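Side-chain contacts in putative peptidyl-arginine deiminase (PDB 1XKN), which probably acts as an agmatine or peptidyl-arginine deiminase, a hydrolase that removes the imine nitrogen of a guanidinium group: residues A[9-14]-A[336-341]; A[22-27]-A[60-65]; A[33-38]-A[327-332]; A[95-100]-A[121-126]; A[312-315]-A[321-324]. All coordinates share one frame; numbering follows the deposited sequence.

The chain can be read as one long loop with smaller ones inside it. Contact 1 brings the turn after strand 5-7 onto the stretch just before strand 342-345, and so encloses the other four. Contact 2 sets the loop after strand 15-21 against helix 60-73; it crosses contact 3, whose first segment, at the start of helix 36-50, lies between the two halves of contact 2 and meets 327-332 far along the chain. Within the span of contact 3, contact 4 joins two short helical turns and contact 5 later packs helix 305-316 on strand 321-326. Contacts 1 and 4 meet through R96, and contact 3 touches both 1 and 2.

Contact 1: A[9-14]-A[336-341]; sequences PPEWAP and AIHCVT
One short polar bond joins E11 to H338, a histidine-carboxylate hydrogen bond. NE2 of H338 donates to OE1 of E11 at 2.6 Å, with an angle of 155° at the hydrogen. The oxygen lies almost exactly in the imidazole plane and receives the donor on its syn lone pair. Ring and carboxylate are nearly coplanar, which also brings CD2 of H338 to 3.4 Å from OE2 of E11. Both side chains reach out, each with CG anti to the backbone N (chi1 -166° for E11, -163° for H338), and together they bridge the 10.5 Å between the CA atoms of E11 and H338. Both residues sit in type I turns, P10 to A13 and H338 to T341. The centre of the contact lies about 5 Å from the centre of the chain, consistent with the five-bladed propeller of the deiminase family, whose inner loops converge there. Ionic and further polar partners hold the other ends. OE2 of E11 forms a salt bridge with R223 and accepts from the backbone N of I291, while ND1 of H338 is hydrogen-bonded to D219. Side chains also bond to the backbone: the carbonyl of H338 receives NE of R96, and the carbonyl of E11 is bonded to NE2 of H15.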
# COMPACT_ATOMS: atom_id res chain seq x y z
N PRO A 9 6.90 -9.48 6.17
CA PRO A 9 5.83 -9.48 7.17
C PRO A 9 4.53 -8.97 6.59
O PRO A 9 4.53 -8.14 5.67
CB PRO A 9 6.37 -8.53 8.24
CG PRO A 9 7.85 -8.70 8.13
CD PRO A 9 8.07 -8.72 6.64
N PRO A 10 3.39 -9.45 7.10
CA PRO A 10 2.10 -8.99 6.59
C PRO A 10 1.89 -7.57 7.12
O PRO A 10 2.55 -7.16 8.08
CB PRO A 10 1.11 -9.99 7.17
CG PRO A 10 1.73 -10.34 8.48
CD PRO A 10 3.20 -10.47 8.15
N GLU A 11 0.99 -6.83 6.50
CA GLU A 11 0.75 -5.45 6.91
C GLU A 11 0.24 -5.30 8.34
O GLU A 11 0.41 -4.26 8.95
CB GLU A 11 -0.23 -4.80 5.93
CG GLU A 11 -0.31 -3.30 6.04
CD GLU A 11 -1.01 -2.69 4.85
OE1 GLU A 11 -0.48 -2.83 3.73
OE2 GLU A 11 -2.08 -2.07 5.03
N TRP A 12 -0.39 -6.35 8.87
CA TRP A 12 -0.92 -6.29 10.23
C TRP A 12 0.11 -6.66 11.30
O TRP A 12 -0.20 -6.61 12.49
CB TRP A 12 -2.16 -7.18 10.37
CG TRP A 12 -1.90 -8.63 10.10
CD1 TRP A 12 -1.31 -9.53 10.94
CD2 TRP A 12 -2.19 -9.33 8.89
NE1 TRP A 12 -1.22 -10.76 10.32
CE2 TRP A 12 -1.75 -10.66 9.06
CE3 TRP A 12 -2.78 -8.97 7.67
CZ2 TRP A 12 -1.89 -11.63 8.07
CZ3 TRP A 12 -2.91 -9.93 6.68
CH2 TRP A 12 -2.47 -11.25 6.89
N ALA A 13 1.32 -7.03 10.88
CA ALA A 13 2.36 -7.36 11.85
C ALA A 13 2.79 -6.05 12.51
O ALA A 13 2.60 -4.98 11.95
CB ALA A 13 3.55 -8.01 11.13
N PRO A 14 3.38 -6.12 13.71
CA PRO A 14 3.82 -4.91 14.43
C PRO A 14 4.72 -4.01 13.59
O PRO A 14 5.64 -4.48 12.92
CB PRO A 14 4.54 -5.48 15.65
CG PRO A 14 3.77 -6.73 15.93
CD PRO A 14 3.61 -7.32 14.54
N ALA A 336 -5.26 6.26 -2.98
CA ALA A 336 -5.73 6.71 -1.67
C ALA A 336 -4.79 6.36 -0.51
O ALA A 336 -3.57 6.31 -0.69
CB ALA A 336 -7.13 6.17 -1.41
N ILE A 337 -5.35 6.11 0.67
CA ILE A 337 -4.55 5.81 1.86
C ILE A 337 -3.49 4.72 1.71
O ILE A 337 -2.33 4.94 2.06
CB ILE A 337 -5.44 5.46 3.07
CG1 ILE A 337 -6.51 6.54 3.26
CG2 ILE A 337 -4.59 5.35 4.34
CD1 ILE A 337 -5.96 7.94 3.49
N HIS A 338 -3.86 3.55 1.19
CA HIS A 338 -2.88 2.49 1.05
C HIS A 338 -1.77 2.89 0.08
O HIS A 338 -0.60 2.56 0.29
CB HIS A 338 -3.53 1.19 0.57
CG HIS A 338 -2.67 -0.02 0.79
ND1 HIS A 338 -2.11 -0.74 -0.25
CD2 HIS A 338 -2.23 -0.60 1.93
CE1 HIS A 338 -1.37 -1.72 0.25
NE2 HIS A 338 -1.43 -1.66 1.57
N CYS A 339 -2.13 3.61 -0.97
CA CYS A 339 -1.17 4.04 -1.98
C CYS A 339 -0.13 5.03 -1.48
O CYS A 339 0.99 5.06 -1.98
CB CYS A 339 -1.91 4.66 -3.18
SG CYS A 339 -2.94 3.52 -4.11
N VAL A 340 -0.49 5.85 -0.50
CA VAL A 340 0.45 6.85 -0.00
C VAL A 340 1.23 6.44 1.25
O VAL A 340 1.98 7.24 1.81
CB VAL A 340 -0.26 8.20 0.27
CG1 VAL A 340 -0.88 8.71 -1.02
CG2 VAL A 340 -1.33 8.04 1.35
N THR A 341 1.07 5.19 1.66
CA THR A 341 1.75 4.70 2.85
C THR A 341 2.59 3.46 2.59
O THR A 341 2.44 2.79 1.57
CB THR A 341 0.72 4.29 3.92
OG1 THR A 341 -0.15 3.29 3.37
CG2 THR A 341 -0.11 5.48 4.35

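Contact 2: A[22-27]-A[60-65]; sequences WPHKLE and DAMEAQ
Where the irregular loop 22-27 passes the first turn of helix 60-73, the backbones come closest at W22 and M62, whose CA atoms are 8.2 Å apart. M62, built as selenomethionine, lies between W22 and H24. Its CG rests 3.7 Å from CD1 of W22, and the two side chains run past each other in opposite directions. The selenium stands 5.1 Å from the centroid of the five-membered indole ring, obliquely placed, in a Met-aromatic contact. A bend at chi3 (-64°) then carries the terminal methyl to the histidine, where CE of M62 comes within 3.5 Å of CB of H24, the side chains crossing at about a right angle. H24 is steadied from its own segment: ND1 makes a weak hydrogen bond of 3.3 Å to the carbonyl O of W22, which lies in the plane of the imidazole at its edge. W22 and M62 are buried between helices 36-50 and 60-73 and strand 52-57, with H24 at the partly exposed border. No hydrogen bond joins the two segments; cohesion rests on van der Waals contact of the M62 chain with CD1 of W22 and CB of H24, supplemented by the oblique Met-aromatic approach.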
# COMPACT_ATOMS: atom_id res chain seq x y z
N TRP A 22 5.59 13.24 1.44
CA TRP A 22 4.78 14.46 1.40
C TRP A 22 4.50 14.91 -0.03
O TRP A 22 5.40 14.93 -0.87
CB TRP A 22 5.47 15.57 2.19
CG TRP A 22 4.52 16.64 2.64
CD1 TRP A 22 4.32 17.86 2.06
CD2 TRP A 22 3.57 16.54 3.71
NE1 TRP A 22 3.31 18.53 2.70
CE2 TRP A 22 2.83 17.74 3.72
CE3 TRP A 22 3.28 15.56 4.66
CZ2 TRP A 22 1.81 17.99 4.65
CZ3 TRP A 22 2.27 15.80 5.59
CH2 TRP A 22 1.54 17.01 5.57
N PRO A 23 3.24 15.27 -0.32
CA PRO A 23 2.84 15.71 -1.66
C PRO A 23 3.38 17.06 -2.12
O PRO A 23 3.50 18.00 -1.33
CB PRO A 23 1.32 15.72 -1.57
CG PRO A 23 1.10 16.18 -0.17
CD PRO A 23 2.09 15.33 0.60
N HIS A 24 3.68 17.16 -3.41
CA HIS A 24 4.18 18.40 -3.98
C HIS A 24 4.01 18.43 -5.50
O HIS A 24 4.08 19.49 -6.11
CB HIS A 24 5.66 18.62 -3.63
CG HIS A 24 6.57 17.56 -4.16
ND1 HIS A 24 6.83 16.39 -3.49
CD2 HIS A 24 7.25 17.48 -5.33
CE1 HIS A 24 7.65 15.64 -4.21
NE2 HIS A 24 7.92 16.28 -5.33
N LYS A 25 3.77 17.26 -6.09
CA LYS A 25 3.60 17.17 -7.54
C LYS A 25 2.20 17.66 -7.96
O LYS A 25 1.23 16.90 -7.90
CB LYS A 25 3.81 15.73 -8.00
CG LYS A 25 3.84 15.56 -9.52
CD LYS A 25 4.06 14.10 -9.90
CE LYS A 25 4.06 13.92 -11.41
NZ LYS A 25 4.19 12.50 -11.80
N LEU A 26 2.12 18.91 -8.38
CA LEU A 26 0.86 19.51 -8.81
C LEU A 26 0.19 18.70 -9.92
O LEU A 26 -1.03 18.63 -10.00
CB LEU A 26 1.09 20.94 -9.29
CG LEU A 26 1.78 21.89 -8.30
CD1 LEU A 26 2.03 23.23 -8.97
CD2 LEU A 26 0.91 22.06 -7.06
N GLU A 27 1.01 18.09 -10.77
CA GLU A 27 0.55 17.27 -11.89
C GLU A 27 -0.22 16.03 -11.47
O GLU A 27 -0.95 15.43 -12.27
CB GLU A 27 1.73 16.85 -12.76
CG GLU A 27 1.94 17.69 -14.00
CD GLU A 27 0.84 17.52 -15.02
OE1 GLU A 27 0.93 18.13 -16.11
OE2 GLU A 27 -0.13 16.77 -14.75
N ASP A 60 13.69 22.09 3.66
CA ASP A 60 13.22 22.63 4.93
C ASP A 60 11.89 23.36 4.79
O ASP A 60 11.05 23.30 5.70
CB ASP A 60 14.28 23.58 5.51
CG ASP A 60 15.51 22.85 6.01
OD1 ASP A 60 15.65 21.64 5.71
OD2 ASP A 60 16.34 23.48 6.70
N ALA A 61 11.69 24.04 3.67
CA ALA A 61 10.44 24.77 3.45
C ALA A 61 9.25 23.82 3.48
O ALA A 61 8.22 24.12 4.08
CB ALA A 61 10.49 25.51 2.12
N MSE A 62 9.40 22.66 2.84
CA MSE A 62 8.32 21.68 2.81
C MSE A 62 8.03 21.15 4.21
O MSE A 62 6.87 20.99 4.58
CB MSE A 62 8.68 20.52 1.87
CG MSE A 62 7.52 19.57 1.61
SE MSE A 62 7.90 18.36 0.15
CE MSE A 62 8.04 19.65 -1.28
N GLU A 63 9.08 20.89 4.98
CA GLU A 63 8.90 20.39 6.34
C GLU A 63 8.09 21.38 7.16
O GLU A 63 7.20 20.99 7.91
CB GLU A 63 10.25 20.17 7.02
CG GLU A 63 10.13 19.53 8.40
CD GLU A 63 11.46 19.36 9.11
OE1 GLU A 63 12.47 19.08 8.42
OE2 GLU A 63 11.50 19.50 10.35
N ALA A 64 8.40 22.67 7.01
CA ALA A 64 7.69 23.71 7.74
C ALA A 64 6.21 23.73 7.38
O ALA A 64 5.35 23.85 8.25
CB ALA A 64 8.32 25.07 7.45
N GLN A 65 5.91 23.60 6.09
CA GLN A 65 4.53 23.59 5.63
C GLN A 65 3.79 22.42 6.26
O GLN A 65 2.66 22.55 6.71
CB GLN A 65 4.46 23.46 4.11
CG GLN A 65 5.10 24.61 3.35
CD GLN A 65 5.01 24.42 1.85
OE1 GLN A 65 5.48 23.41 1.31
NE2 GLN A 65 4.41 25.38 1.16

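Contact 3: A[33-38]-A[327-332]; sequences FEPVPA and CSDLIW
The ring of P35 stands at about a right angle to the side chain of D329, presenting CB to the flank of the aspartate. OD2 of D329 lies 3.7 Å from CB of P35, and CB of D329 follows at 4.0 Å from the same P35 atom. The aspartate has CG anti to its carbonyl carbon (chi1 -67°), which turns OD2 toward CB of P35, across the proline ring. OD1 of D329 finds a hydrogen-bond partner next to its segment, leaving the OD2 branch to the proline. Deeper in, V36 and L330 bring branch to branch: CG1 of V36 is 4.3 Å from CD1 of L330, a light apolar touch where the backbones come closest, 5.8 Å between the CA atoms of V36 and L330. L330 also packs on V39 and F40. The contact thus seats the beginning of helix 36-50 on the 3-10 turn that follows strand 321-326. Polar attachment comes from neighbouring residues: the carbonyl of L330 receives NE1 of W29, and NE1 of W332 bonds to the carbonyl of P30. Between the segments themselves only van der Waals contact operates, and hydrogen bonds from the approach to the helix supply the directionality that proline, valine and leucine lack.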
# COMPACT_ATOMS: atom_id res chain seq x y z
N PHE A 33 -4.95 20.81 -6.33
CA PHE A 33 -3.91 20.36 -5.41
C PHE A 33 -4.06 20.95 -4.01
O PHE A 33 -3.69 20.32 -3.03
CB PHE A 33 -2.53 20.72 -5.96
CG PHE A 33 -1.40 20.31 -5.06
CD1 PHE A 33 -0.91 19.00 -5.08
CD2 PHE A 33 -0.85 21.21 -4.15
CE1 PHE A 33 0.11 18.61 -4.22
CE2 PHE A 33 0.17 20.82 -3.29
CZ PHE A 33 0.65 19.52 -3.32
N GLU A 34 -4.61 22.15 -3.92
CA GLU A 34 -4.77 22.83 -2.63
C GLU A 34 -5.28 22.00 -1.45
O GLU A 34 -4.74 22.11 -0.34
CB GLU A 34 -5.63 24.08 -2.80
CG GLU A 34 -4.87 25.23 -3.43
CD GLU A 34 -5.71 26.49 -3.52
OE1 GLU A 34 -6.37 26.84 -2.52
OE2 GLU A 34 -5.70 27.13 -4.59
N PRO A 35 -6.31 21.17 -1.65
CA PRO A 35 -6.85 20.36 -0.55
C PRO A 35 -5.97 19.16 -0.15
O PRO A 35 -6.09 18.65 0.97
CB PRO A 35 -8.20 19.88 -1.09
CG PRO A 35 -8.55 20.91 -2.12
CD PRO A 35 -7.24 21.17 -2.80
N VAL A 36 -5.10 18.73 -1.05
CA VAL A 36 -4.26 17.56 -0.81
C VAL A 36 -3.36 17.57 0.43
O VAL A 36 -3.37 16.61 1.21
CB VAL A 36 -3.41 17.24 -2.06
CG1 VAL A 36 -2.60 15.98 -1.85
CG2 VAL A 36 -4.34 17.08 -3.26
N PRO A 37 -2.56 18.63 0.63
CA PRO A 37 -1.69 18.68 1.81
C PRO A 37 -2.42 18.44 3.13
O PRO A 37 -1.91 17.75 4.01
CB PRO A 37 -1.07 20.08 1.72
CG PRO A 37 -2.09 20.86 0.93
CD PRO A 37 -2.47 19.88 -0.14
N ALA A 38 -3.62 19.00 3.25
CA ALA A 38 -4.40 18.83 4.48
C ALA A 38 -4.77 17.37 4.70
O ALA A 38 -4.83 16.91 5.85
CB ALA A 38 -5.66 19.69 4.43
N CYS A 327 -11.30 10.94 1.39
CA CYS A 327 -10.36 10.97 0.28
C CYS A 327 -11.00 11.46 -1.01
O CYS A 327 -10.51 11.17 -2.11
CB CYS A 327 -9.76 9.57 0.09
SG CYS A 327 -8.62 9.09 1.41
N SER A 328 -12.08 12.21 -0.88
CA SER A 328 -12.79 12.75 -2.04
C SER A 328 -11.85 13.55 -2.94
O SER A 328 -11.99 13.53 -4.16
CB SER A 328 -13.95 13.63 -1.58
OG SER A 328 -14.92 12.87 -0.88
N ASP A 329 -10.91 14.26 -2.34
CA ASP A 329 -9.96 15.05 -3.12
C ASP A 329 -8.68 14.28 -3.38
O ASP A 329 -8.08 14.40 -4.45
CB ASP A 329 -9.63 16.37 -2.42
CG ASP A 329 -10.82 17.30 -2.36
OD1 ASP A 329 -11.41 17.60 -3.42
OD2 ASP A 329 -11.16 17.74 -1.24
N LEU A 330 -8.24 13.48 -2.41
CA LEU A 330 -7.02 12.72 -2.59
C LEU A 330 -7.11 11.79 -3.80
O LEU A 330 -6.17 11.68 -4.58
CB LEU A 330 -6.71 11.89 -1.34
CG LEU A 330 -5.43 11.05 -1.41
CD1 LEU A 330 -4.22 11.96 -1.59
CD2 LEU A 330 -5.28 10.23 -0.13
N ILE A 331 -8.27 11.14 -3.95
CA ILE A 331 -8.49 10.19 -5.04
C ILE A 331 -8.32 10.75 -6.46
O ILE A 331 -8.21 9.98 -7.42
CB ILE A 331 -9.88 9.50 -4.89
CG1 ILE A 331 -9.93 8.22 -5.72
CG2 ILE A 331 -10.99 10.45 -5.31
CD1 ILE A 331 -8.86 7.20 -5.35
N TRP A 332 -8.30 12.07 -6.59
CA TRP A 332 -8.10 12.70 -7.89
C TRP A 332 -6.68 12.37 -8.33
O TRP A 332 -6.34 12.47 -9.51
CB TRP A 332 -8.31 14.22 -7.78
CG TRP A 332 -8.08 15.01 -9.05
CD1 TRP A 332 -7.42 16.21 -9.15
CD2 TRP A 332 -8.52 14.69 -10.38
NE1 TRP A 332 -7.42 16.64 -10.45
CE2 TRP A 332 -8.08 15.73 -11.23
CE3 TRP A 332 -9.23 13.62 -10.93
CZ2 TRP A 332 -8.34 15.74 -12.60
CZ3 TRP A 332 -9.49 13.62 -12.30
CH2 TRP A 332 -9.05 14.68 -13.12

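Contact 4: A[95-100]-A[121-126]; sequences CRDHGP and NAWGGK
NE1 of W123 donates to OD1 of D97 at 2.7 Å, with an angle of 151° at the hydrogen, and this single bond between buried side chains is the tight part of the contact. The carboxylate is met on its anti side, somewhat out of its own plane, and the oxygen is likewise tilted from the indole plane. The two flat groups stand 74° apart, so the carboxylate is set across the pyrrole edge of the indole, with CE2 of W123 at 3.6 Å and CD1 of W123 at 3.7 Å from OD1 of D97. With chi1 at -52°, W123 sends its ring out from the backbone toward the helix 95-98 that carries D97. The ring is further enclosed by W94 and, edge to face, by H217.

The looser side lies beyond W123, where A122 to G125 all take positive phi and form a short left-handed helical turn, weakly bonded and closing at the exposed K126. There NZ of K126 bonds to the carbonyl O of W123 at 2.9 Å and forms a salt bridge with D215. Glycine at 124 suits its backbone angles, which would press a side chain against the preceding carbonyl. Chemically, D97 has a donor at each carboxylate oxygen, NE1 of W123 on OD1 and the backbone N of G158 on OD2; held from both oxygens, the group is limited in its rotation.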
# COMPACT_ATOMS: atom_id res chain seq x y z
N CYS A 95 4.15 6.41 -1.96
CA CYS A 95 5.12 5.68 -1.15
C CYS A 95 4.88 4.17 -1.14
O CYS A 95 5.80 3.38 -0.94
CB CYS A 95 5.11 6.23 0.28
SG CYS A 95 6.61 5.85 1.22
N ARG A 96 3.63 3.76 -1.33
CA ARG A 96 3.31 2.33 -1.35
C ARG A 96 4.01 1.65 -2.51
O ARG A 96 4.53 0.54 -2.37
CB ARG A 96 1.79 2.14 -1.49
CG ARG A 96 1.36 0.69 -1.74
CD ARG A 96 1.74 -0.20 -0.58
NE ARG A 96 1.23 0.33 0.68
CZ ARG A 96 1.48 -0.20 1.87
NH1 ARG A 96 0.98 0.36 2.97
NH2 ARG A 96 2.22 -1.30 1.97
N ASP A 97 4.04 2.33 -3.65
CA ASP A 97 4.63 1.77 -4.87
C ASP A 97 6.14 1.98 -5.06
O ASP A 97 6.81 1.09 -5.59
CB ASP A 97 3.86 2.31 -6.08
CG ASP A 97 2.41 1.88 -6.06
OD1 ASP A 97 1.61 2.46 -6.83
OD2 ASP A 97 2.06 0.96 -5.28
N HIS A 98 6.67 3.12 -4.63
CA HIS A 98 8.10 3.40 -4.79
C HIS A 98 8.85 3.27 -3.47
O HIS A 98 10.09 3.22 -3.44
CB HIS A 98 8.31 4.81 -5.39
CG HIS A 98 7.96 5.94 -4.45
ND1 HIS A 98 7.07 6.93 -4.79
CD2 HIS A 98 8.42 6.24 -3.21
CE1 HIS A 98 7.00 7.81 -3.80
NE2 HIS A 98 7.81 7.41 -2.83
N GLY A 99 8.09 3.18 -2.38
CA GLY A 99 8.65 3.10 -1.04
C GLY A 99 9.42 1.86 -0.61
O GLY A 99 9.47 0.86 -1.33
N PRO A 100 10.01 1.89 0.60
CA PRO A 100 10.80 0.79 1.14
C PRO A 100 10.06 -0.51 1.46
O PRO A 100 9.25 -0.57 2.39
CB PRO A 100 11.45 1.41 2.38
CG PRO A 100 10.37 2.31 2.88
CD PRO A 100 9.87 2.97 1.60
N ASN A 121 8.71 2.44 -12.32
CA ASN A 121 8.67 3.15 -13.59
C ASN A 121 7.37 3.93 -13.82
O ASN A 121 6.88 4.02 -14.95
CB ASN A 121 8.94 2.19 -14.77
CG ASN A 121 7.81 1.20 -15.04
OD1 ASN A 121 7.87 0.44 -16.01
ND2 ASN A 121 6.78 1.22 -14.21
N ALA A 122 6.83 4.50 -12.74
CA ALA A 122 5.61 5.30 -12.80
C ALA A 122 4.44 4.57 -13.47
O ALA A 122 3.87 5.05 -14.44
CB ALA A 122 5.88 6.62 -13.52
N TRP A 123 4.10 3.41 -12.91
CA TRP A 123 3.00 2.59 -13.41
C TRP A 123 3.05 2.33 -14.92
O TRP A 123 2.06 2.53 -15.62
CB TRP A 123 1.65 3.22 -13.04
CG TRP A 123 1.48 3.56 -11.58
CD1 TRP A 123 2.07 2.95 -10.51
CD2 TRP A 123 0.62 4.57 -11.02
NE1 TRP A 123 1.64 3.51 -9.33
CE2 TRP A 123 0.75 4.51 -9.62
CE3 TRP A 123 -0.25 5.52 -11.58
CZ2 TRP A 123 0.04 5.37 -8.76
CZ3 TRP A 123 -0.95 6.38 -10.73
CH2 TRP A 123 -0.80 6.29 -9.33
N GLY A 124 4.21 1.89 -15.41
CA GLY A 124 4.33 1.61 -16.83
C GLY A 124 4.72 2.80 -17.69
O GLY A 124 4.37 2.86 -18.87
N GLY A 125 5.42 3.75 -17.08
CA GLY A 125 5.86 4.93 -17.81
C GLY A 125 4.77 5.93 -18.15
O GLY A 125 4.78 6.51 -19.24
N LYS A 126 3.84 6.15 -17.22
CA LYS A 126 2.75 7.09 -17.45
C LYS A 126 3.10 8.48 -16.92
O LYS A 126 2.44 9.46 -17.27
CB LYS A 126 1.47 6.60 -16.77
CG LYS A 126 0.86 5.35 -17.37
CD LYS A 126 -0.50 5.07 -16.74
CE LYS A 126 -1.16 3.84 -17.36
NZ LYS A 126 -0.39 2.60 -17.09

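Contact 5: A[312-315]-A[321-324]; sequences ILQQ and EVVG
In the innermost shell the backbone N of V322 donates to OE1 of Q314 at 3.1 Å, nearly straight at 165°, although the donor sits above the amide plane and not on a lone pair. Beneath this bond CG2 of V322 presses against the helix backbone, 3.3 Å from CA of Q314, and also lies 3.7 Å from CB of Q314. Next to it, L313 faces the other branch, with CB of L313 at 4.3 Å from CG1 of V322. A water links the same two residues, donating to OE1 of Q314 at 2.8 Å and, more distantly, to the carbonyl O of V322 at 3.3 Å, so the amide oxygen has both a backbone N-H and a water.

What puts the amide there is a bend at chi2 (61°) after an anti first torsion, turning it toward the strand, where OE1 meets the N-H of V322. Its other end is fixed by the loop between the elements, where NE2 of Q314 donates to the carbonyl of R320. Farther out, L313 rests on V298, and V322 on V296 and V298, while backbone bonds from E321 and V323 tie strand 321-326 to its parallel neighbour 295-300. Helix 305-316 covering the sheet between these two parallel strands is the beta-alpha-beta unit, the recurring element of alpha/beta folds.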
# COMPACT_ATOMS: atom_id res chain seq x y z
N ILE A 312 -17.42 -3.29 8.53
CA ILE A 312 -16.91 -4.58 8.10
C ILE A 312 -15.43 -4.71 8.47
O ILE A 312 -15.00 -5.73 8.99
CB ILE A 312 -17.10 -4.77 6.58
CG1 ILE A 312 -18.59 -4.90 6.28
CG2 ILE A 312 -16.34 -6.00 6.09
CD1 ILE A 312 -18.94 -4.92 4.81
N LEU A 313 -14.66 -3.66 8.21
CA LEU A 313 -13.24 -3.70 8.54
C LEU A 313 -13.03 -3.72 10.06
O LEU A 313 -12.06 -4.29 10.55
CB LEU A 313 -12.50 -2.52 7.90
CG LEU A 313 -12.37 -2.70 6.37
CD1 LEU A 313 -11.86 -1.42 5.72
CD2 LEU A 313 -11.42 -3.86 6.09
N GLN A 314 -13.95 -3.12 10.80
CA GLN A 314 -13.84 -3.13 12.26
C GLN A 314 -14.02 -4.56 12.75
O GLN A 314 -13.43 -4.97 13.75
CB GLN A 314 -14.89 -2.21 12.89
CG GLN A 314 -14.80 -2.15 14.41
CD GLN A 314 -13.47 -1.61 14.90
OE1 GLN A 314 -13.27 -0.39 14.98
NE2 GLN A 314 -12.55 -2.51 15.21
N GLN A 315 -14.85 -5.33 12.04
CA GLN A 315 -15.09 -6.73 12.38
C GLN A 315 -13.82 -7.54 12.09
O GLN A 315 -13.48 -8.46 12.84
CB GLN A 315 -16.26 -7.27 11.55
CG GLN A 315 -17.61 -6.67 11.93
CD GLN A 315 -18.64 -6.77 10.81
OE1 GLN A 315 -18.50 -7.57 9.89
NE2 GLN A 315 -19.68 -5.95 10.90
N GLU A 321 -8.76 0.43 16.13
CA GLU A 321 -9.83 1.40 15.92
C GLU A 321 -9.88 1.73 14.44
O GLU A 321 -8.91 2.27 13.89
CB GLU A 321 -9.60 2.68 16.72
CG GLU A 321 -10.77 3.65 16.60
CD GLU A 321 -10.44 5.06 17.04
OE1 GLU A 321 -11.36 5.92 17.01
OE2 GLU A 321 -9.27 5.32 17.40
N VAL A 322 -10.99 1.42 13.78
CA VAL A 322 -11.13 1.71 12.36
C VAL A 322 -11.61 3.15 12.17
O VAL A 322 -12.72 3.50 12.57
CB VAL A 322 -12.11 0.73 11.67
CG1 VAL A 322 -12.24 1.07 10.19
CG2 VAL A 322 -11.62 -0.70 11.85
N VAL A 323 -10.77 3.97 11.55
CA VAL A 323 -11.07 5.38 11.33
C VAL A 323 -11.12 5.76 9.85
O VAL A 323 -10.24 5.38 9.08
CB VAL A 323 -10.00 6.27 12.01
CG1 VAL A 323 -10.26 7.73 11.72
CG2 VAL A 323 -9.99 6.01 13.50
N GLY A 324 -12.14 6.52 9.48
CA GLY A 324 -12.26 6.95 8.10
C GLY A 324 -11.56 8.27 7.86
O GLY A 324 -11.46 9.11 8.76
O HOH W 1 -14.93 1.65 14.13